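Local structure of BugD (Bordetella pertussis Tohama I, 2F5X) at residues 110-115 with 214-219; 124-129 with 223-228; 128-133 with 160-165. The protein probably serves as a periplasmic solute receptor that captures aspartic acid for a tripartite tricarboxylate-type uptake system. All blocks are in the same frame, centred on the assembly; numbering follows the deposited sequence.

Contact 1: residues 110-115 with 214-219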
ATOM      1  N   ASP A 110       0.374   1.380  -9.126  1.00  9.24           N
ATOM      2  CA  ASP A 110       0.601   0.006  -8.689  1.00 10.03           C
ATOM      3  C   ASP A 110       2.063  -0.081  -8.221  1.00  9.61           C
ATOM      4  O   ASP A 110       2.985   0.178  -8.999  1.00  9.76           O
ATOM      5  CB  ASP A 110       0.305  -0.948  -9.856  1.00 10.44           C
ATOM      6  CG  ASP A 110       0.379  -2.411  -9.470  1.00 12.66           C
ATOM      7  OD1 ASP A 110       0.535  -2.746  -8.277  1.00 12.60           O
ATOM      8  OD2 ASP A 110       0.292  -3.309 -10.335  1.00 17.36           O
ATOM      9  N   VAL A 111       2.263  -0.420  -6.947  1.00  9.04           N
ATOM     10  CA  VAL A 111       3.586  -0.340  -6.307  1.00  8.83           C
ATOM     11  C   VAL A 111       4.075  -1.721  -5.897  1.00  9.03           C
ATOM     12  O   VAL A 111       3.372  -2.433  -5.183  1.00  9.43           O
ATOM     13  CB  VAL A 111       3.544   0.594  -5.064  1.00  8.58           C
ATOM     14  CG1 VAL A 111       4.953   0.862  -4.493  1.00  8.30           C
ATOM     15  CG2 VAL A 111       2.857   1.924  -5.425  1.00  8.62           C
ATOM     16  N   PRO A 112       5.289  -2.093  -6.306  1.00  8.93           N
ATOM     17  CA  PRO A 112       5.852  -3.384  -5.904  1.00  9.15           C
ATOM     18  C   PRO A 112       6.431  -3.313  -4.498  1.00  9.16           C
ATOM     19  O   PRO A 112       6.609  -2.219  -3.947  1.00  8.90           O
ATOM     20  CB  PRO A 112       6.952  -3.625  -6.946  1.00 10.07           C
ATOM     21  CG  PRO A 112       7.422  -2.230  -7.323  1.00 10.14           C
ATOM     22  CD  PRO A 112       6.207  -1.335  -7.182  1.00  9.12           C
HETATM   23  N   MSE A 113       6.703  -4.472  -3.918  1.00  8.81           N
HETATM   24  CA  MSE A 113       7.278  -4.520  -2.578  1.00  9.08           C
HETATM   25  C   MSE A 113       8.676  -5.152  -2.546  1.00  8.72           C
HETATM   26  O   MSE A 113       9.061  -5.902  -3.458  1.00  8.86           O
HETATM   27  CB  MSE A 113       6.306  -5.201  -1.617  1.00  8.30           C
HETATM   28  CG  MSE A 113       4.932  -4.510  -1.607  1.00 10.39           C
HETATM   29 SE   MSE A 113       3.732  -5.362  -0.395  1.00 13.62          SE
HETATM   30  CE  MSE A 113       4.502  -4.602   1.268  1.00 10.57           C
ATOM     31  N   THR A 114       9.429  -4.807  -1.503  1.00  8.67           N
ATOM     32  CA  THR A 114      10.759  -5.346  -1.252  1.00  8.87           C
ATOM     33  C   THR A 114      10.807  -5.989   0.121  1.00  9.09           C
ATOM     34  O   THR A 114      10.313  -5.407   1.095  1.00  8.92           O
ATOM     35  CB  THR A 114      11.821  -4.217  -1.265  1.00  8.56           C
ATOM     36  OG1 THR A 114      11.401  -3.155  -0.386  1.00  9.03           O
ATOM     37  CG2 THR A 114      11.914  -3.574  -2.654  1.00  8.58           C
ATOM     38  N   ILE A 115      11.412  -7.175   0.195  1.00  9.14           N
ATOM     39  CA  ILE A 115      11.712  -7.825   1.473  1.00  9.75           C
ATOM     40  C   ILE A 115      13.040  -7.258   1.955  1.00  9.07           C
ATOM     41  O   ILE A 115      14.056  -7.412   1.279  1.00  8.74           O
ATOM     42  CB  ILE A 115      11.821  -9.366   1.307  1.00 10.04           C
ATOM     43  CG1 ILE A 115      10.548  -9.960   0.685  1.00 13.84           C
ATOM     44  CG2 ILE A 115      12.202 -10.053   2.660  1.00 11.00           C
ATOM     45  CD1 ILE A 115       9.453 -10.203   1.630  1.00 19.22           C
ATOM     46  N   LYS A 214       8.334  -9.395 -12.672  1.00 18.14           N
ATOM     47  CA  LYS A 214       9.638  -9.151 -13.269  1.00 18.47           C
ATOM     48  C   LYS A 214      10.390  -8.251 -12.313  1.00 17.62           C
ATOM     49  O   LYS A 214       9.783  -7.633 -11.438  1.00 17.33           O
ATOM     50  CB  LYS A 214       9.485  -8.485 -14.639  1.00 19.38           C
ATOM     51  CG  LYS A 214       9.017  -9.444 -15.741  1.00 22.68           C
ATOM     52  CD  LYS A 214       7.493  -9.447 -15.863  1.00 27.09           C
ATOM     53  CE  LYS A 214       7.021 -10.056 -17.173  1.00 28.34           C
ATOM     54  NZ  LYS A 214       7.114 -11.546 -17.179  1.00 29.90           N
ATOM     55  N   ARG A 215      11.706  -8.177 -12.468  1.00 16.59           N
ATOM     56  CA  ARG A 215      12.508  -7.347 -11.576  1.00 16.09           C
ATOM     57  C   ARG A 215      12.115  -5.876 -11.675  1.00 15.76           C
ATOM     58  O   ARG A 215      11.632  -5.410 -12.717  1.00 15.68           O
ATOM     59  CB  ARG A 215      14.003  -7.527 -11.844  1.00 15.94           C
ATOM     60  CG  ARG A 215      14.553  -8.828 -11.299  1.00 15.39           C
ATOM     61  CD  ARG A 215      16.059  -8.941 -11.368  1.00 15.01           C
ATOM     62  NE  ARG A 215      16.522 -10.275 -10.984  1.00 14.05           N
ATOM     63  CZ  ARG A 215      17.742 -10.544 -10.529  1.00 15.97           C
ATOM     64  NH1 ARG A 215      18.635  -9.571 -10.382  1.00 16.62           N
ATOM     65  NH2 ARG A 215      18.076 -11.789 -10.220  1.00 16.63           N
ATOM     66  N   VAL A 216      12.290  -5.171 -10.563  1.00 15.32           N
ATOM     67  CA  VAL A 216      12.055  -3.739 -10.474  1.00 15.23           C
ATOM     68  C   VAL A 216      13.267  -3.037 -11.091  1.00 15.37           C
ATOM     69  O   VAL A 216      14.372  -3.151 -10.572  1.00 15.88           O
ATOM     70  CB  VAL A 216      11.834  -3.323  -8.989  1.00 15.21           C
ATOM     71  CG1 VAL A 216      11.736  -1.799  -8.824  1.00 14.38           C
ATOM     72  CG2 VAL A 216      10.588  -4.011  -8.423  1.00 15.29           C
ATOM     73  N   PRO A 217      13.074  -2.352 -12.223  1.00 16.05           N
ATOM     74  CA  PRO A 217      14.191  -1.766 -12.982  1.00 16.17           C
ATOM     75  C   PRO A 217      15.064  -0.797 -12.181  1.00 16.07           C
ATOM     76  O   PRO A 217      16.266  -0.719 -12.440  1.00 16.73           O
ATOM     77  CB  PRO A 217      13.492  -1.024 -14.132  1.00 16.58           C
ATOM     78  CG  PRO A 217      12.162  -1.644 -14.243  1.00 17.42           C
ATOM     79  CD  PRO A 217      11.774  -2.118 -12.876  1.00 16.16           C
ATOM     80  N   THR A 218      14.478  -0.085 -11.221  1.00 15.51           N
ATOM     81  CA  THR A 218      15.239   0.816 -10.349  1.00 14.89           C
ATOM     82  C   THR A 218      15.996   0.068  -9.248  1.00 14.83           C
ATOM     83  O   THR A 218      16.845   0.649  -8.572  1.00 15.03           O
ATOM     84  CB  THR A 218      14.320   1.857  -9.707  1.00 15.23           C
ATOM     85  OG1 THR A 218      13.152   1.205  -9.180  1.00 15.13           O
ATOM     86  CG2 THR A 218      13.783   2.817 -10.757  1.00 15.05           C
ATOM     87  N   LEU A 219      15.671  -1.208  -9.063  1.00 13.95           N
ATOM     88  CA  LEU A 219      16.384  -2.054  -8.102  1.00 13.99           C
ATOM     89  C   LEU A 219      16.791  -3.371  -8.782  1.00 14.21           C
ATOM     90  O   LEU A 219      16.374  -4.460  -8.366  1.00 13.83           O
ATOM     91  CB  LEU A 219      15.505  -2.304  -6.875  1.00 13.35           C
ATOM     92  CG  LEU A 219      15.034  -1.073  -6.082  1.00 12.67           C
ATOM     93  CD1 LEU A 219      13.926  -1.458  -5.109  1.00 12.83           C
ATOM     94  CD2 LEU A 219      16.197  -0.399  -5.349  1.00 12.54           C
TER
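Val216 lays one methyl against CB and CG of the Pro112 ring, while Leu219 reaches the methyl of Thr114, and these two pairs make up the meeting of strand 110-115 with the loop segment 214-219. In the first pair the side chains approach at a slant. Val216 CG2 lies 3.8 Å from Pro112 CG and 3.9 Å from Pro112 CB, so a single methyl rests against the CB-CG bond of the pyrrolidine. A chi1 of 174° places Val216 CG1 anti to the backbone N and leaves CG2 anti to the carbonyl carbon, on the side of the proline.

The second pair is closer to perpendicular: Leu219 CD1 meets Thr114 CG2 at 3.8 Å. Thr114 divides its two branches, giving CG2 to the leucine and keeping OG1 for hydrogen bonds with Thr196 OG1 and Asp191 O, which fix the rotation of the side chain. The spacing of Val216 and Leu219 comes from a type I turn between them, closed by Leu219 N donating to Val216 O at 2.8 Å.

All four touching residues are buried. Met113, a selenomethionine between the two strand residues, starts away from the turn, and its side chain touches Cys154, Ala150 and Gln192, of which the last two line the aspartic acid pocket. This alternation is what a sheet strand with both faces covered gives, here strand 102-117 within the mixed sheet of a periplasmic binding protein.

Contact 2: residues 124-129 with 223-228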
ATOM      1  N   ASN A 124      22.833 -12.439   3.673  1.00  9.88           N
ATOM      2  CA  ASN A 124      23.162 -11.506   2.601  1.00  9.85           C
ATOM      3  C   ASN A 124      22.375 -11.713   1.321  1.00 10.07           C
ATOM      4  O   ASN A 124      22.475 -10.903   0.409  1.00 10.35           O
ATOM      5  CB  ASN A 124      24.666 -11.545   2.310  1.00  9.80           C
ATOM      6  CG  ASN A 124      25.475 -10.894   3.409  1.00 10.56           C
ATOM      7  OD1 ASN A 124      24.983 -10.010   4.095  1.00 12.59           O
ATOM      8  ND2 ASN A 124      26.718 -11.327   3.580  1.00 10.17           N
ATOM      9  N   ASN A 125      21.577 -12.780   1.263  1.00  9.82           N
ATOM     10  CA  ASN A 125      20.761 -13.053   0.077  1.00  9.88           C
ATOM     11  C   ASN A 125      19.479 -13.800   0.446  1.00  9.78           C
ATOM     12  O   ASN A 125      19.329 -14.241   1.596  1.00  9.62           O
ATOM     13  CB  ASN A 125      21.578 -13.790  -1.009  1.00 10.12           C
ATOM     14  CG  ASN A 125      22.029 -15.182  -0.570  1.00 11.39           C
ATOM     15  OD1 ASN A 125      21.226 -15.991  -0.134  1.00 11.84           O
ATOM     16  ND2 ASN A 125      23.318 -15.466  -0.713  1.00 12.73           N
ATOM     17  N   ILE A 126      18.549 -13.911  -0.501  1.00  9.58           N
ATOM     18  CA  ILE A 126      17.235 -14.490  -0.199  1.00 10.27           C
ATOM     19  C   ILE A 126      17.301 -15.972   0.218  1.00 10.32           C
ATOM     20  O   ILE A 126      16.548 -16.393   1.097  1.00 10.84           O
ATOM     21  CB  ILE A 126      16.219 -14.237  -1.363  1.00 10.20           C
ATOM     22  CG1 ILE A 126      14.798 -14.711  -1.002  1.00  9.64           C
ATOM     23  CG2 ILE A 126      16.685 -14.880  -2.680  1.00 10.37           C
ATOM     24  CD1 ILE A 126      14.168 -14.037   0.223  1.00  9.98           C
ATOM     25  N   LYS A 127      18.204 -16.746  -0.386  1.00 10.60           N
ATOM     26  CA  LYS A 127      18.384 -18.143   0.011  1.00 11.14           C
ATOM     27  C   LYS A 127      18.826 -18.214   1.474  1.00 11.31           C
ATOM     28  O   LYS A 127      18.250 -18.963   2.274  1.00 11.41           O
ATOM     29  CB  LYS A 127      19.403 -18.853  -0.888  1.00 11.01           C
ATOM     30  CG  LYS A 127      19.597 -20.316  -0.519  1.00 13.13           C
ATOM     31  CD  LYS A 127      20.591 -21.003  -1.441  1.00 17.22           C
ATOM     32  CE  LYS A 127      20.682 -22.486  -1.110  1.00 20.01           C
ATOM     33  NZ  LYS A 127      21.571 -22.716   0.060  1.00 23.51           N
ATOM     34  N   GLU A 128      19.835 -17.418   1.818  1.00 11.18           N
ATOM     35  CA  GLU A 128      20.336 -17.372   3.186  1.00 11.57           C
ATOM     36  C   GLU A 128      19.324 -16.796   4.145  1.00 11.12           C
ATOM     37  O   GLU A 128      19.278 -17.210   5.302  1.00 11.41           O
ATOM     38  CB  GLU A 128      21.615 -16.566   3.280  1.00 12.27           C
ATOM     39  CG  GLU A 128      22.777 -17.239   2.605  1.00 15.51           C
ATOM     40  CD  GLU A 128      23.849 -16.257   2.208  1.00 19.72           C
ATOM     41  OE1 GLU A 128      23.717 -15.051   2.524  1.00 22.54           O
ATOM     42  OE2 GLU A 128      24.821 -16.697   1.576  1.00 22.13           O
ATOM     43  N   LEU A 129      18.516 -15.848   3.673  1.00 10.60           N
ATOM     44  CA  LEU A 129      17.449 -15.302   4.511  1.00 10.56           C
ATOM     45  C   LEU A 129      16.464 -16.380   4.946  1.00 10.61           C
ATOM     46  O   LEU A 129      16.130 -16.482   6.135  1.00  9.85           O
ATOM     47  CB  LEU A 129      16.701 -14.156   3.812  1.00 10.40           C
ATOM     48  CG  LEU A 129      15.497 -13.601   4.589  1.00 12.11           C
ATOM     49  CD1 LEU A 129      15.940 -12.849   5.841  1.00 12.74           C
ATOM     50  CD2 LEU A 129      14.625 -12.703   3.721  1.00 14.35           C
ATOM     51  N   PRO A 223      16.323 -10.110  -6.842  1.00 11.82           N
ATOM     52  CA  PRO A 223      15.544 -11.135  -7.535  1.00 11.97           C
ATOM     53  C   PRO A 223      14.083 -11.031  -7.141  1.00 11.75           C
ATOM     54  O   PRO A 223      13.756 -10.565  -6.030  1.00 11.02           O
ATOM     55  CB  PRO A 223      16.140 -12.453  -7.007  1.00 12.13           C
ATOM     56  CG  PRO A 223      16.653 -12.105  -5.633  1.00 11.76           C
ATOM     57  CD  PRO A 223      17.182 -10.681  -5.780  1.00 12.14           C
ATOM     58  N   THR A 224      13.202 -11.464  -8.033  1.00 11.75           N
ATOM     59  CA  THR A 224      11.810 -11.646  -7.638  1.00 11.64           C
ATOM     60  C   THR A 224      11.698 -12.859  -6.727  1.00 11.54           C
ATOM     61  O   THR A 224      12.539 -13.769  -6.762  1.00 11.30           O
ATOM     62  CB  THR A 224      10.878 -11.842  -8.843  1.00 11.42           C
ATOM     63  OG1 THR A 224      11.183 -13.086  -9.485  1.00 12.43           O
ATOM     64  CG2 THR A 224      11.125 -10.786  -9.913  1.00 11.87           C
HETATM   65  N   MSE A 225      10.654 -12.873  -5.914  1.00 11.44           N
HETATM   66  CA  MSE A 225      10.364 -14.052  -5.108  1.00 12.22           C
HETATM   67  C   MSE A 225      10.050 -15.229  -6.041  1.00 12.96           C
HETATM   68  O   MSE A 225      10.439 -16.366  -5.776  1.00 13.28           O
HETATM   69  CB  MSE A 225       9.216 -13.773  -4.142  1.00 11.76           C
HETATM   70  CG  MSE A 225       9.597 -12.826  -3.014  1.00 11.77           C
HETATM   71 SE   MSE A 225      10.876 -13.642  -1.785  1.00 13.98          SE
HETATM   72  CE  MSE A 225       9.647 -14.725  -0.738  1.00 14.37           C
ATOM     73  N   ASP A 226       9.368 -14.937  -7.147  1.00 14.20           N
ATOM     74  CA  ASP A 226       9.016 -15.955  -8.141  1.00 15.53           C
ATOM     75  C   ASP A 226      10.258 -16.684  -8.681  1.00 15.60           C
ATOM     76  O   ASP A 226      10.280 -17.923  -8.741  1.00 15.62           O
ATOM     77  CB  ASP A 226       8.191 -15.317  -9.269  1.00 16.64           C
ATOM     78  CG  ASP A 226       7.767 -16.308 -10.330  1.00 20.78           C
ATOM     79  OD1 ASP A 226       6.932 -17.199 -10.037  1.00 25.14           O
ATOM     80  OD2 ASP A 226       8.196 -16.254 -11.500  1.00 24.92           O
ATOM     81  N   GLU A 227      11.296 -15.926  -9.039  1.00 15.40           N
ATOM     82  CA  GLU A 227      12.526 -16.523  -9.577  1.00 15.70           C
ATOM     83  C   GLU A 227      13.384 -17.161  -8.480  1.00 15.64           C
ATOM     84  O   GLU A 227      14.303 -17.937  -8.760  1.00 15.67           O
ATOM     85  CB  GLU A 227      13.339 -15.498 -10.389  1.00 15.91           C
ATOM     86  CG  GLU A 227      14.256 -14.603  -9.557  1.00 16.70           C
ATOM     87  CD  GLU A 227      14.996 -13.576 -10.394  1.00 18.00           C
ATOM     88  OE1 GLU A 227      16.057 -13.923 -10.965  1.00 20.60           O
ATOM     89  OE2 GLU A 227      14.522 -12.422 -10.488  1.00 16.63           O
ATOM     90  N   SER A 228      13.079 -16.821  -7.232  1.00 15.09           N
ATOM     91  CA  SER A 228      13.800 -17.356  -6.084  1.00 15.01           C
ATOM     92  C   SER A 228      13.227 -18.679  -5.573  1.00 15.69           C
ATOM     93  O   SER A 228      13.705 -19.223  -4.574  1.00 16.08           O
ATOM     94  CB  SER A 228      13.874 -16.304  -4.971  1.00 14.69           C
ATOM     95  OG  SER A 228      14.446 -15.107  -5.473  1.00 13.90           O
TER
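An Asn-capped helix start meets a turn built on an ST motif where Ile126, at the beginning of helix 126-136, packs onto Pro223, Met225 and Ser228. Ile126 supplies every atom on its side of the contact. Its CG2 methyl lies 3.6 Å from Ser228 OG and 4.1 Å from Pro223 CG. The other branch runs anti to the backbone N (chi1 -174°) and carries CD1 to within 3.9 Å of the selenium (SE) of Met225, a selenomethionine whose chain, bent at both chi2 and chi3, crosses the isoleucine at about a right angle.

Each partner is organised from within. Asn125, the N-cap, accepts from Glu128 N through OD1 at 2.8 Å, a nearly straight bond with an angle of 171° at the hydrogen. In the partner segment, Thr224 OG1 accepts from Glu227 N at 2.9 Å, the bond of the ST motif, and Thr224 N donates in turn to Glu227 OE2, so two bonds of opposite sense close the turn. Ser228 OG donates to Thr224 O at 2.7 Å.

The chemistry is therefore divided: several polar groups, Asn125, Thr224 and Ser228 among them, bond within their own segment, and the join is apolar. Even the serine hydroxyl, facing a methyl, spends its proton on its own segment, so between these two segments the join is van der Waals packing.

Contact 3: residues 128-133 with 160-165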
ATOM      1  N   GLU A 128      19.835 -17.418   1.818  1.00 11.18           N
ATOM      2  CA  GLU A 128      20.336 -17.372   3.186  1.00 11.57           C
ATOM      3  C   GLU A 128      19.324 -16.796   4.145  1.00 11.12           C
ATOM      4  O   GLU A 128      19.278 -17.210   5.302  1.00 11.41           O
ATOM      5  CB  GLU A 128      21.615 -16.566   3.280  1.00 12.27           C
ATOM      6  CG  GLU A 128      22.777 -17.239   2.605  1.00 15.51           C
ATOM      7  CD  GLU A 128      23.849 -16.257   2.208  1.00 19.72           C
ATOM      8  OE1 GLU A 128      23.717 -15.051   2.524  1.00 22.54           O
ATOM      9  OE2 GLU A 128      24.821 -16.697   1.576  1.00 22.13           O
ATOM     10  N   LEU A 129      18.516 -15.848   3.673  1.00 10.60           N
ATOM     11  CA  LEU A 129      17.449 -15.302   4.511  1.00 10.56           C
ATOM     12  C   LEU A 129      16.464 -16.380   4.946  1.00 10.61           C
ATOM     13  O   LEU A 129      16.130 -16.482   6.135  1.00  9.85           O
ATOM     14  CB  LEU A 129      16.701 -14.156   3.812  1.00 10.40           C
ATOM     15  CG  LEU A 129      15.497 -13.601   4.589  1.00 12.11           C
ATOM     16  CD1 LEU A 129      15.940 -12.849   5.841  1.00 12.74           C
ATOM     17  CD2 LEU A 129      14.625 -12.703   3.721  1.00 14.35           C
ATOM     18  N   ALA A 130      16.003 -17.179   3.985  1.00 10.87           N
ATOM     19  CA  ALA A 130      15.037 -18.239   4.286  1.00 11.06           C
ATOM     20  C   ALA A 130      15.606 -19.217   5.306  1.00 11.80           C
ATOM     21  O   ALA A 130      14.920 -19.605   6.262  1.00 11.84           O
ATOM     22  CB  ALA A 130      14.622 -18.968   3.013  1.00 11.27           C
ATOM     23  N   GLU A 131      16.872 -19.584   5.116  1.00 11.73           N
ATOM     24  CA  GLU A 131      17.556 -20.532   5.997  1.00 12.61           C
ATOM     25  C   GLU A 131      17.696 -19.951   7.396  1.00 11.93           C
ATOM     26  O   GLU A 131      17.430 -20.632   8.386  1.00 12.36           O
ATOM     27  CB  GLU A 131      18.932 -20.896   5.421  1.00 13.13           C
ATOM     28  CG  GLU A 131      18.845 -21.679   4.123  1.00 17.82           C
ATOM     29  CD  GLU A 131      20.165 -21.797   3.374  1.00 22.50           C
ATOM     30  OE1 GLU A 131      21.056 -20.933   3.546  1.00 25.87           O
ATOM     31  OE2 GLU A 131      20.303 -22.760   2.583  1.00 24.52           O
ATOM     32  N   TYR A 132      18.109 -18.687   7.459  1.00 10.90           N
ATOM     33  CA  TYR A 132      18.290 -17.982   8.723  1.00 10.98           C
ATOM     34  C   TYR A 132      16.980 -17.821   9.499  1.00 10.83           C
ATOM     35  O   TYR A 132      16.941 -18.029  10.724  1.00 10.76           O
ATOM     36  CB  TYR A 132      18.930 -16.613   8.472  1.00 10.56           C
ATOM     37  CG  TYR A 132      19.329 -15.907   9.738  1.00 10.48           C
ATOM     38  CD1 TYR A 132      20.551 -16.185  10.351  1.00 11.51           C
ATOM     39  CD2 TYR A 132      18.472 -14.983  10.343  1.00 11.22           C
ATOM     40  CE1 TYR A 132      20.933 -15.536  11.525  1.00 13.23           C
ATOM     41  CE2 TYR A 132      18.846 -14.325  11.519  1.00 12.72           C
ATOM     42  CZ  TYR A 132      20.076 -14.619  12.103  1.00 13.29           C
ATOM     43  OH  TYR A 132      20.455 -13.992  13.268  1.00 15.36           O
ATOM     44  N   VAL A 133      15.913 -17.451   8.793  1.00 10.50           N
ATOM     45  CA  VAL A 133      14.611 -17.255   9.437  1.00 11.15           C
ATOM     46  C   VAL A 133      14.060 -18.592   9.966  1.00 11.76           C
ATOM     47  O   VAL A 133      13.555 -18.663  11.090  1.00 12.07           O
ATOM     48  CB  VAL A 133      13.594 -16.555   8.502  1.00 10.37           C
ATOM     49  CG1 VAL A 133      12.179 -16.566   9.114  1.00 11.34           C
ATOM     50  CG2 VAL A 133      14.042 -15.115   8.193  1.00 10.27           C
ATOM     51  N   GLU A 160       4.085 -17.651   5.670  1.00 11.47           N
ATOM     52  CA  GLU A 160       3.465 -18.867   5.145  1.00 13.05           C
ATOM     53  C   GLU A 160       4.409 -19.623   4.206  1.00 12.84           C
ATOM     54  O   GLU A 160       4.534 -20.847   4.303  1.00 13.31           O
ATOM     55  CB  GLU A 160       2.130 -18.546   4.463  1.00 13.54           C
ATOM     56  CG  GLU A 160       1.040 -18.151   5.456  1.00 17.50           C
ATOM     57  CD  GLU A 160       0.484 -19.321   6.258  1.00 21.26           C
ATOM     58  OE1 GLU A 160       0.522 -20.475   5.774  1.00 25.92           O
ATOM     59  OE2 GLU A 160      -0.003 -19.085   7.380  1.00 22.83           O
ATOM     60  N   ALA A 161       5.072 -18.892   3.313  1.00 12.47           N
ATOM     61  CA  ALA A 161       6.028 -19.481   2.380  1.00 12.82           C
ATOM     62  C   ALA A 161       7.223 -20.104   3.088  1.00 12.73           C
ATOM     63  O   ALA A 161       7.734 -21.142   2.648  1.00 13.40           O
ATOM     64  CB  ALA A 161       6.489 -18.448   1.360  1.00 12.45           C
ATOM     65  N   LEU A 162       7.656 -19.488   4.186  1.00 12.22           N
ATOM     66  CA  LEU A 162       8.785 -20.006   4.966  1.00 12.47           C
ATOM     67  C   LEU A 162       8.387 -21.050   6.010  1.00 12.18           C
ATOM     68  O   LEU A 162       9.248 -21.721   6.592  1.00 13.31           O
ATOM     69  CB  LEU A 162       9.535 -18.857   5.646  1.00 12.09           C
ATOM     70  CG  LEU A 162      10.165 -17.791   4.744  1.00 12.79           C
ATOM     71  CD1 LEU A 162      10.746 -16.691   5.600  1.00 13.76           C
ATOM     72  CD2 LEU A 162      11.224 -18.384   3.826  1.00 15.37           C
ATOM     73  N   GLY A 163       7.087 -21.189   6.251  1.00 11.88           N
ATOM     74  CA  GLY A 163       6.586 -22.155   7.213  1.00 11.55           C
ATOM     75  C   GLY A 163       6.933 -21.802   8.643  1.00 11.41           C
ATOM     76  O   GLY A 163       7.191 -22.698   9.455  1.00 12.28           O
ATOM     77  N   VAL A 164       6.944 -20.504   8.947  1.00 10.58           N
ATOM     78  CA  VAL A 164       7.272 -20.019  10.286  1.00 10.15           C
ATOM     79  C   VAL A 164       6.158 -19.174  10.899  1.00  9.91           C
ATOM     80  O   VAL A 164       5.295 -18.646  10.196  1.00  9.78           O
ATOM     81  CB  VAL A 164       8.595 -19.192  10.312  1.00 10.10           C
ATOM     82  CG1 VAL A 164       9.791 -20.041   9.849  1.00 10.42           C
ATOM     83  CG2 VAL A 164       8.467 -17.902   9.472  1.00  9.69           C
ATOM     84  N   ASN A 165       6.182 -19.080  12.224  1.00  9.44           N
ATOM     85  CA  ASN A 165       5.380 -18.109  12.966  1.00  9.23           C
ATOM     86  C   ASN A 165       6.354 -17.174  13.677  1.00  9.08           C
ATOM     87  O   ASN A 165       7.213 -17.646  14.420  1.00 10.06           O
ATOM     88  CB  ASN A 165       4.496 -18.838  13.992  1.00  9.22           C
ATOM     89  CG  ASN A 165       3.565 -17.888  14.747  1.00  9.57           C
ATOM     90  OD1 ASN A 165       2.871 -17.069  14.143  1.00  9.88           O
ATOM     91  ND2 ASN A 165       3.555 -17.996  16.074  1.00  7.63           N
TER
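The C-terminal end of helix 150-162, finished by a Schellman motif, packs against helix 126-136 where Leu162 fits between Ala130 and Val133. Leu162 splits its contacts by branch. CD2 goes to Ala130, 3.5 Å from CB and 3.8 Å from CA, so the methyl sits close in against the helix surface beside a small residue. CD1 goes about one helical turn further along, 3.8 Å from Val133 CG1.

The same valine methyl is shared, since Val133 CG1 also lies 4.0 Å from Val164 CG2. It can reach both partners because it stands anti to the backbone N (chi1 171°), and the valine meets Leu162 and Val164 each at about a right angle. Val164 is brought round by Gly163, the C-prime residue, whose positive phi (69°) turns the chain out of the helix. Gly163 N gives a weak bond of 3.2 Å to Glu160 O, and Val164 N completes the Schellman motif with a carbonyl further back in the helix. Leu162 and Val164, standing before and after the glycine, thus both face helix 126-136.

Tyr230 from a loop touches both Ala130 and Leu162, and Lys134 NZ of helix 126-136 bonds to Leu162 O, adding a polar tie to the apolar seam. Helix 150-162 joins parallel strands 141-144 and 167-170, so this is packing at the end of the crossover helix of a beta-alpha-beta unit, as in the alpha/beta domains of periplasmic binding proteins.

Overall arrangement
After the N-terminal strands and helices, the chain reaches strand 102-117, which gives 110-115 to contact 1, and then enters helix 126-136, which serves contacts 2 and 3 with overlapping segments. Contact 3 closes the shortest loop, returning at the end of helix 150-162, and is nested inside the long loop closed by contact 1 at 214-219. Contact 2 closes last, at 223-228, so it crosses contact 1. Arg215 and Glu227 join contacts 1 and 2 by a salt bridge, and Ile115 packs on Leu129 between contacts 1 and 3. Together they tie the loop between strands 206-210 and 236-244 to the sheet and to helix 126-136, which also meets helix 150-162.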